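Local coordinates for protein acetone carboxylase alpha subunit (Xanthobacter autotrophicus Py2, PDB 5M45) that serves as the alpha subunit of a multi-protein assembly, belongs to the hydantoinase B/oxoprolinase family and binds manganese and magnesium ions, at residues 85-90 with 489-494; 227-232 with 449-454; 320-323 with 329-332. All coordinates share one frame; numbering follows the deposited sequence.

Overall arrangement
Contacts 1 and 2 lie on the same side of the chain's centre, about 13 Å between centres, whereas contact 3 sits on the opposite side, about 39 and 43 Å from them. Contact 1 is buried and sets a turn against helix 488-494 by van der Waals touches. Contact 2 is partly buried and joins helix 227-255 to strand 450-454 and the residue before it through a salt bridge, a water and an aromatic pair; its strand meets helix 488-494, so the two share one neighbourhood. Contact 3, local in sequence, is a beta hairpin held by backbone hydrogen bonds, with one buried apolar face and one more polar face. Along the chain it is nested inside both loops.

Contact 1 of 3, residues 85-90 with 489-494; sequences EQEGEL and EIWELA
Gln-86 and Glu-87, in the turn that follows helix 82-85, reach across to Ile-490 and Trp-491 on the short helix 488-494. The turn leads into strand 90-95 of an antiparallel sheet; Gly-88, at positive phi (73°), ends the helical course, and Glu-89 centres an inverse gamma turn before the strand starts. Gln-86 holds its CG anti to the backbone N and keeps the chain extended beyond it, which carries the amide across to the helix. There OE1 meets the branch point of Ile-490 almost evenly, 3.8 Å from CB and 3.9 Å from both CG1 and CG2. The amide is otherwise engaged, since NE2 donates to OD2 of Asp-487, the residue just before the helix. A beta-branched residue suits this place because its branched CB presents three carbons to the amide oxygen, and Ile-490 also rests on Pro-82. Glu-87 behaves differently. Its first torsion stands at -95°, away from a staggered position, and chi2 bends the chain, so the carboxylate comes up to the benzo half of the Trp-491 indole from the opposite direction. Carboxylate and ring planes are only 24° apart, but OE2 makes a close oblique approach to ring carbons, with no hydrogen bond. The other oxygen, OE1, lies near Asp-484 OD1, a closeness of like charges. The ring itself is steadied by NE1, which donates to the carbonyl of Met-485, and by packing on Pro-82, Tyr-499 and Arg-502. Outside this contact, Glu-489 and Glu-492 of the helix each pair with a basic side chain on the chain of another protein. Back at the indole, Glu-87 OE2 lies 3.1 Å from Trp-491 CZ2 and 3.5 Å from Trp-491 CH2.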
loop_
_atom_site.group_PDB
_atom_site.type_symbol
_atom_site.label_atom_id
_atom_site.label_comp_id
_atom_site.label_asym_id
_atom_site.label_seq_id
_atom_site.Cartn_x
_atom_site.Cartn_y
_atom_site.Cartn_z
ATOM N N GLU A 85 19.974 3.748 15.745
ATOM C CA GLU A 85 21.212 3.339 16.420
ATOM C C GLU A 85 21.984 4.472 17.150
ATOM O O GLU A 85 22.510 4.252 18.258
ATOM C CB GLU A 85 22.127 2.635 15.420
ATOM C CG GLU A 85 23.292 1.908 16.081
ATOM C CD GLU A 85 24.499 2.782 16.452
ATOM O OE1 GLU A 85 25.194 2.352 17.421
ATOM O OE2 GLU A 85 24.757 3.848 15.825
ATOM N N GLN A 86 22.063 5.650 16.537
ATOM C CA GLN A 86 22.789 6.780 17.137
ATOM C C GLN A 86 21.818 7.801 17.771
ATOM O O GLN A 86 21.950 8.128 18.945
ATOM C CB GLN A 86 23.706 7.475 16.125
ATOM C CG GLN A 86 24.494 8.611 16.781
ATOM C CD GLN A 86 25.641 9.180 15.954
ATOM O OE1 GLN A 86 25.487 9.656 14.835
ATOM N NE2 GLN A 86 26.822 9.164 16.545
ATOM N N GLU A 87 20.869 8.318 16.996
ATOM C CA GLU A 87 19.907 9.303 17.527
ATOM C C GLU A 87 18.930 8.779 18.602
ATOM O O GLU A 87 18.386 9.575 19.354
ATOM C CB GLU A 87 19.066 9.918 16.417
ATOM C CG GLU A 87 19.570 11.232 15.861
ATOM C CD GLU A 87 20.886 11.058 15.238
ATOM O OE1 GLU A 87 21.858 11.490 15.924
ATOM O OE2 GLU A 87 20.908 10.425 14.116
ATOM N N GLY A 88 18.670 7.469 18.638
ATOM C CA GLY A 88 17.790 6.908 19.647
ATOM C C GLY A 88 16.303 7.218 19.449
ATOM O O GLY A 88 15.555 7.330 20.445
ATOM N N GLU A 89 15.864 7.308 18.192
ATOM C CA GLU A 89 14.425 7.538 17.889
ATOM C C GLU A 89 13.649 6.214 17.943
ATOM O O GLU A 89 13.232 5.658 16.917
ATOM C CB GLU A 89 14.222 8.307 16.571
ATOM C CG GLU A 89 15.137 9.524 16.340
ATOM C CD GLU A 89 15.211 10.538 17.466
ATOM O OE1 GLU A 89 16.080 11.433 17.391
ATOM O OE2 GLU A 89 14.390 10.489 18.442
ATOM N N LEU A 90 13.545 5.685 19.168
ATOM C CA LEU A 90 12.811 4.458 19.499
ATOM C C LEU A 90 12.300 4.571 20.934
ATOM O O LEU A 90 12.736 5.448 21.682
ATOM C CB LEU A 90 13.662 3.175 19.299
ATOM C CG LEU A 90 14.712 2.782 20.339
ATOM C CD1 LEU A 90 15.189 1.346 20.116
ATOM C CD2 LEU A 90 15.887 3.750 20.371
ATOM N N GLU A 489 30.246 11.835 9.927
ATOM C CA GLU A 489 30.835 10.637 9.327
ATOM C C GLU A 489 29.824 9.466 9.283
ATOM O O GLU A 489 29.909 8.594 8.381
ATOM C CB GLU A 489 32.129 10.204 10.033
ATOM C CG GLU A 489 33.280 11.198 9.825
ATOM C CD GLU A 489 34.561 10.858 10.572
ATOM O OE1 GLU A 489 34.568 10.075 11.529
ATOM O OE2 GLU A 489 35.588 11.487 10.215
ATOM N N ILE A 490 28.905 9.443 10.248
ATOM C CA ILE A 490 27.834 8.445 10.288
ATOM C C ILE A 490 26.742 8.743 9.218
ATOM O O ILE A 490 26.331 7.827 8.484
ATOM C CB ILE A 490 27.213 8.326 11.709
ATOM C CG1 ILE A 490 28.248 7.820 12.707
ATOM C CG2 ILE A 490 25.993 7.409 11.708
ATOM C CD1 ILE A 490 28.755 6.392 12.526
ATOM N N TRP A 491 26.292 9.996 9.122
ATOM C CA TRP A 491 25.343 10.385 8.057
ATOM C C TRP A 491 25.913 10.093 6.643
ATOM O O TRP A 491 25.172 9.635 5.762
ATOM C CB TRP A 491 24.894 11.840 8.158
ATOM C CG TRP A 491 23.965 12.129 9.330
ATOM C CD1 TRP A 491 24.163 13.028 10.319
ATOM C CD2 TRP A 491 22.703 11.524 9.575
ATOM N NE1 TRP A 491 23.103 13.011 11.199
ATOM C CE2 TRP A 491 22.205 12.067 10.779
ATOM C CE3 TRP A 491 21.963 10.523 8.919
ATOM C CZ2 TRP A 491 20.957 11.701 11.312
ATOM C CZ3 TRP A 491 20.745 10.138 9.447
ATOM C CH2 TRP A 491 20.244 10.736 10.649
ATOM N N GLU A 492 27.226 10.270 6.474
ATOM C CA GLU A 492 27.872 9.986 5.181
ATOM C C GLU A 492 27.873 8.505 4.787
ATOM O O GLU A 492 27.999 8.208 3.609
ATOM C CB GLU A 492 29.284 10.618 5.083
ATOM C CG GLU A 492 29.221 12.142 4.902
ATOM C CD GLU A 492 30.543 12.816 4.546
ATOM O OE1 GLU A 492 31.594 12.142 4.293
ATOM O OE2 GLU A 492 30.546 14.081 4.528
ATOM N N LEU A 493 27.728 7.582 5.757
ATOM C CA LEU A 493 27.535 6.162 5.472
ATOM C C LEU A 493 26.113 5.812 5.017
ATOM O O LEU A 493 25.890 4.743 4.425
ATOM C CB LEU A 493 27.811 5.296 6.705
ATOM C CG LEU A 493 29.155 5.358 7.424
ATOM C CD1 LEU A 493 29.117 4.341 8.572
ATOM C CD2 LEU A 493 30.343 5.075 6.497
ATOM N N ALA A 494 25.152 6.675 5.355
ATOM C CA ALA A 494 23.735 6.435 5.076
ATOM C C ALA A 494 23.119 7.350 4.005
ATOM O O ALA A 494 21.891 7.239 3.771
ATOM C CB ALA A 494 22.950 6.571 6.383
#

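Contact 2 of 3, residues 227-232 with 449-454; sequences TRYWML and EIHAVN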
loop_
_atom_site.group_PDB
_atom_site.type_symbol
_atom_site.label_atom_id
_atom_site.label_comp_id
_atom_site.label_asym_id
_atom_site.label_seq_id
_atom_site.Cartn_x
_atom_site.Cartn_y
_atom_site.Cartn_z
ATOM N N THR A 227 14.924 -1.482 2.259
ATOM C CA THR A 227 14.624 -2.837 2.754
ATOM C C THR A 227 15.524 -3.334 3.905
ATOM O O THR A 227 15.010 -3.822 4.924
ATOM C CB THR A 227 14.672 -3.829 1.584
ATOM O OG1 THR A 227 13.726 -3.419 0.574
ATOM C CG2 THR A 227 14.337 -5.247 2.069
ATOM N N ARG A 228 16.846 -3.257 3.736
ATOM C CA ARG A 228 17.767 -3.789 4.742
ATOM C C ARG A 228 17.597 -3.019 6.082
ATOM O O ARG A 228 17.619 -3.612 7.148
ATOM C CB ARG A 228 19.248 -3.736 4.263
ATOM C CG ARG A 228 20.223 -4.322 5.276
ATOM C CD ARG A 228 21.761 -4.191 4.915
ATOM N NE ARG A 228 22.174 -2.820 4.507
ATOM C CZ ARG A 228 22.150 -2.357 3.236
ATOM N NH1 ARG A 228 21.701 -3.110 2.217
ATOM N NH2 ARG A 228 22.560 -1.099 2.962
ATOM N N TYR A 229 17.412 -1.696 5.991
ATOM C CA TYR A 229 17.244 -0.834 7.171
ATOM C C TYR A 229 15.934 -1.159 7.882
ATOM O O TYR A 229 15.916 -1.314 9.105
ATOM C CB TYR A 229 17.320 0.659 6.774
ATOM C CG TYR A 229 18.674 1.051 6.199
ATOM C CD1 TYR A 229 18.891 0.993 4.818
ATOM C CD2 TYR A 229 19.710 1.520 7.018
ATOM C CE1 TYR A 229 20.128 1.321 4.260
ATOM C CE2 TYR A 229 20.932 1.876 6.489
ATOM C CZ TYR A 229 21.131 1.805 5.106
ATOM O OH TYR A 229 22.352 2.141 4.570
ATOM N N TRP A 230 14.865 -1.319 7.092
ATOM C CA TRP A 230 13.549 -1.828 7.565
ATOM C C TRP A 230 13.681 -3.150 8.375
ATOM O O TRP A 230 13.113 -3.287 9.457
ATOM C CB TRP A 230 12.575 -2.032 6.357
ATOM C CG TRP A 230 11.357 -2.809 6.680
ATOM C CD1 TRP A 230 11.242 -4.172 6.708
ATOM C CD2 TRP A 230 10.076 -2.290 7.088
ATOM N NE1 TRP A 230 9.969 -4.533 7.083
ATOM C CE2 TRP A 230 9.239 -3.398 7.337
ATOM C CE3 TRP A 230 9.562 -1.002 7.271
ATOM C CZ2 TRP A 230 7.893 -3.264 7.730
ATOM C CZ3 TRP A 230 8.205 -0.858 7.639
ATOM C CH2 TRP A 230 7.399 -2.009 7.883
ATOM N N MET A 231 14.415 -4.101 7.808
ATOM C CA MET A 231 14.576 -5.453 8.397
ATOM C C MET A 231 15.247 -5.388 9.788
ATOM O O MET A 231 14.770 -6.026 10.754
ATOM C CB MET A 231 15.361 -6.388 7.462
ATOM C CG MET A 231 14.564 -6.828 6.217
ATOM S SD MET A 231 15.547 -7.697 4.965
ATOM C CE MET A 231 15.711 -9.250 5.804
ATOM N N LEU A 232 16.325 -4.585 9.895
ATOM C CA LEU A 232 17.023 -4.480 11.163
ATOM C C LEU A 232 16.239 -3.635 12.211
ATOM O O LEU A 232 16.368 -3.881 13.425
ATOM C CB LEU A 232 18.484 -4.028 10.978
ATOM C CG LEU A 232 19.371 -5.108 10.322
ATOM C CD1 LEU A 232 20.658 -4.545 9.745
ATOM C CD2 LEU A 232 19.686 -6.238 11.287
ATOM N N GLU A 449 22.421 0.523 -4.633
ATOM C CA GLU A 449 21.127 -0.027 -4.215
ATOM C C GLU A 449 20.063 1.071 -4.207
ATOM O O GLU A 449 20.361 2.247 -4.052
ATOM C CB GLU A 449 21.210 -0.604 -2.803
ATOM C CG GLU A 449 22.085 -1.847 -2.747
ATOM C CD GLU A 449 21.978 -2.635 -1.426
ATOM O OE1 GLU A 449 22.287 -3.888 -1.484
ATOM O OE2 GLU A 449 21.605 -2.016 -0.393
ATOM N N ILE A 450 18.817 0.657 -4.351
ATOM C CA ILE A 450 17.677 1.516 -4.195
ATOM C C ILE A 450 17.675 2.041 -2.760
ATOM O O ILE A 450 17.901 1.269 -1.805
ATOM C CB ILE A 450 16.364 0.765 -4.540
ATOM C CG1 ILE A 450 16.327 0.448 -6.055
ATOM C CG2 ILE A 450 15.135 1.551 -4.093
ATOM C CD1 ILE A 450 15.184 -0.450 -6.484
ATOM N N HIS A 451 17.393 3.333 -2.611
ATOM C CA HIS A 451 17.545 4.021 -1.322
ATOM C C HIS A 451 16.668 5.269 -1.172
ATOM O O HIS A 451 16.157 5.828 -2.167
ATOM C CB HIS A 451 19.049 4.397 -1.172
ATOM C CG HIS A 451 19.468 4.800 0.208
ATOM N ND1 HIS A 451 19.348 3.971 1.309
ATOM C CD2 HIS A 451 20.101 5.908 0.645
ATOM C CE1 HIS A 451 19.867 4.566 2.371
ATOM N NE2 HIS A 451 20.324 5.750 1.992
ATOM N N ALA A 452 16.507 5.686 0.088
ATOM C CA ALA A 452 15.937 6.983 0.432
ATOM C C ALA A 452 16.681 7.542 1.647
ATOM O O ALA A 452 17.298 6.796 2.403
ATOM C CB ALA A 452 14.444 6.864 0.731
ATOM N N VAL A 453 16.656 8.857 1.774
ATOM C CA VAL A 453 17.263 9.560 2.913
ATOM C C VAL A 453 16.210 10.414 3.662
ATOM O O VAL A 453 15.177 10.823 3.079
ATOM C CB VAL A 453 18.482 10.421 2.515
ATOM C CG1 VAL A 453 19.533 9.554 1.846
ATOM C CG2 VAL A 453 18.138 11.573 1.566
ATOM N N ASN A 454 16.483 10.634 4.946
ATOM C CA ASN A 454 15.641 11.455 5.801
ATOM C C ASN A 454 16.476 11.899 7.004
ATOM O O ASN A 454 16.535 11.194 8.010
ATOM C CB ASN A 454 14.390 10.702 6.257
ATOM C CG ASN A 454 13.360 11.629 6.916
ATOM O OD1 ASN A 454 12.401 12.045 6.289
ATOM N ND2 ASN A 454 13.561 11.942 8.201
HETATM O O HOH W 1 21.774 0.492 0.800
#
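Where the first turns of helix 227-255 face strand 450-454, an outermost strand, within this chain, of a four-stranded antiparallel sheet, Arg-228 and Glu-449 form a salt bridge and Tyr-229 meets His-451. Glu-449 sits in the loop just ahead of the strand. Arg-228 NH1 donates to Glu-449 OE2 at 2.8 Å, and the bond is nearly straight, 177° at the hydrogen. The oxygen lies in the guanidinium plane and offers its syn lone pair, yet the pairing is single: Glu-449 OE1 is 3.8 Å from Arg-228 NH1, and the two flat groups are inclined to one another. A water takes up the second arm. It accepts from Arg-228 NH2 at 2.8 Å and donates back to Glu-449 OE2 at the same distance, so OE2 receives two hydrogens and a small ring is closed. The arginine gets there by running extended to CG and CD and then bending at chi3 (49°), while the glutamate, extended beyond its CG, crosses it at about a right angle. Long side chains suit both residues, since their flexible ends can bring opposite charges together at a partly exposed place. Deeper in, Tyr-229 CE1 comes within 3.8 Å of His-451 CE1, at the edge of the imidazole. The ring centroids are 5.6 Å apart and the planes are turned by 49°, an oblique aromatic pair. His-451 NE2 bonds to the carbonyl of Ala-494, which ties the strand to helix 488-494 and helps to orient the imidazole. Thr-227 and Ile-450 pack against Arg-393 and Arg-394 of the second subunit. The chemistry is thus graded, from buried rings to a charge pair in a partly exposed place, where the water gives NH2 an acceptor that also bonds the same OE2 and probably helps hold the two groups' orientation.

Contact 3 of 3, residues 320-323 with 329-332; sequences CEMT and TWRL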
loop_
_atom_site.group_PDB
_atom_site.type_symbol
_atom_site.label_atom_id
_atom_site.label_comp_id
_atom_site.label_asym_id
_atom_site.label_seq_id
_atom_site.Cartn_x
_atom_site.Cartn_y
_atom_site.Cartn_z
ATOM N N CYS A 320 -6.542 27.783 21.242
ATOM C CA CYS A 320 -6.768 26.981 22.430
ATOM C C CYS A 320 -7.237 27.857 23.601
ATOM O O CYS A 320 -6.588 28.880 23.919
ATOM C CB CYS A 320 -5.492 26.250 22.858
ATOM S SG CYS A 320 -5.754 25.253 24.372
ATOM N N GLU A 321 -8.374 27.465 24.182
ATOM C CA GLU A 321 -8.844 27.994 25.462
ATOM C C GLU A 321 -8.465 26.974 26.544
ATOM O O GLU A 321 -8.984 25.829 26.566
ATOM C CB GLU A 321 -10.365 28.249 25.449
ATOM C CG GLU A 321 -10.882 28.843 26.755
ATOM C CD GLU A 321 -12.372 29.160 26.759
ATOM O OE1 GLU A 321 -12.804 29.672 27.812
ATOM O OE2 GLU A 321 -13.137 28.855 25.786
ATOM N N MET A 322 -7.561 27.385 27.420
ATOM C CA MET A 322 -7.007 26.509 28.475
ATOM C C MET A 322 -7.597 26.969 29.839
ATOM O O MET A 322 -7.447 28.128 30.190
ATOM C CB MET A 322 -5.453 26.574 28.479
ATOM C CG MET A 322 -4.718 25.885 29.655
ATOM S SD MET A 322 -2.972 26.417 29.793
ATOM C CE MET A 322 -2.310 25.766 28.217
ATOM N N THR A 323 -8.246 26.070 30.568
ATOM C CA THR A 323 -8.858 26.363 31.873
ATOM C C THR A 323 -8.202 25.509 32.973
ATOM O O THR A 323 -8.230 24.288 32.875
ATOM C CB THR A 323 -10.384 26.075 31.857
ATOM O OG1 THR A 323 -10.981 26.795 30.794
ATOM C CG2 THR A 323 -11.063 26.536 33.162
ATOM N N THR A 329 -7.779 20.005 38.318
ATOM C CA THR A 329 -8.099 19.513 36.985
ATOM C C THR A 329 -7.834 20.630 35.973
ATOM O O THR A 329 -7.809 21.813 36.323
ATOM C CB THR A 329 -9.573 19.017 36.854
ATOM O OG1 THR A 329 -10.502 20.049 37.178
ATOM C CG2 THR A 329 -9.855 17.800 37.756
ATOM N N TRP A 330 -7.665 20.250 34.711
ATOM C CA TRP A 330 -7.518 21.243 33.636
ATOM C C TRP A 330 -8.115 20.766 32.302
ATOM O O TRP A 330 -8.401 19.579 32.131
ATOM C CB TRP A 330 -6.077 21.768 33.514
ATOM C CG TRP A 330 -5.061 20.871 32.930
ATOM C CD1 TRP A 330 -4.949 19.522 33.106
ATOM C CD2 TRP A 330 -3.971 21.252 32.089
ATOM N NE1 TRP A 330 -3.878 19.039 32.397
ATOM C CE2 TRP A 330 -3.256 20.076 31.770
ATOM C CE3 TRP A 330 -3.526 22.476 31.561
ATOM C CZ2 TRP A 330 -2.126 20.095 30.963
ATOM C CZ3 TRP A 330 -2.414 22.498 30.738
ATOM C CH2 TRP A 330 -1.705 21.307 30.459
ATOM N N ARG A 331 -8.377 21.735 31.414
ATOM C CA ARG A 331 -9.152 21.508 30.218
ATOM C C ARG A 331 -8.565 22.308 29.061
ATOM O O ARG A 331 -8.216 23.484 29.224
ATOM C CB ARG A 331 -10.625 21.873 30.468
ATOM C CG ARG A 331 -11.563 21.689 29.292
ATOM C CD ARG A 331 -12.976 22.163 29.693
ATOM N NE ARG A 331 -13.949 21.980 28.620
ATOM C CZ ARG A 331 -14.532 20.833 28.300
ATOM N NH1 ARG A 331 -14.291 19.723 28.997
ATOM N NH2 ARG A 331 -15.367 20.793 27.268
ATOM N N LEU A 332 -8.462 21.657 27.898
ATOM C CA LEU A 332 -7.978 22.295 26.675
ATOM C C LEU A 332 -9.001 22.127 25.556
ATOM O O LEU A 332 -9.297 20.998 25.166
ATOM C CB LEU A 332 -6.640 21.723 26.273
ATOM C CG LEU A 332 -5.583 21.982 27.360
ATOM C CD1 LEU A 332 -5.352 20.742 28.183
ATOM C CD2 LEU A 332 -4.253 22.448 26.769
#
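The carbonyl oxygen of Arg-331 is gripped twice by the opposite strand: Thr-323 N donates to Arg-331 O at 2.9 Å and 168°, in the carbonyl plane, and Met-322 CA adds a CA-H...O contact to Arg-331 O at 3.3 Å. The return bond, Arg-331 N to Thr-323 O, is as short at 2.9 Å but more bent, 142° at the hydrogen, while Trp-330 CA leans on the same Thr-323 O at 3.2 Å. These two bonds make Thr-323 with Arg-331 a hydrogen-bonded pair, next to the non-hydrogen-bonded pair Met-322 with Leu-332, in an antiparallel beta hairpin of strands 313-324 and 330-333 that forms the middle of a four-stranded mixed sheet. On the face of Met-322 and Leu-332 the chemistry is apolar. Met-322 CE touches Leu-332 CD2 at 4.1 Å, and Cys-320 SG lies 4.0 Å from the same Leu-332 CD2. Trp-330 carries its CG between backbone N and carbonyl carbon (chi1 74°), the crowded position, which turns the indole toward Met-322; the sulfur stands at its edge, Met-322 SD being 5.3 Å from the centroid of the Trp-330 six-membered ring, a Met-aromatic contact. Leu-332 CD1 rests over one ring face. Leu-411 of helix 401-422 touches Cys-320, Met-322 and Leu-332, and Leu-415 touches Trp-330, so apolar side chains suit this face, while Trp-330 NE1 bonds to Thr-378 on the neighbouring strand. On the other face, Arg-331 runs straight out from its backbone, and its guanidinium pairs with Glu-379 through NH1 and with Glu-775 through NH2.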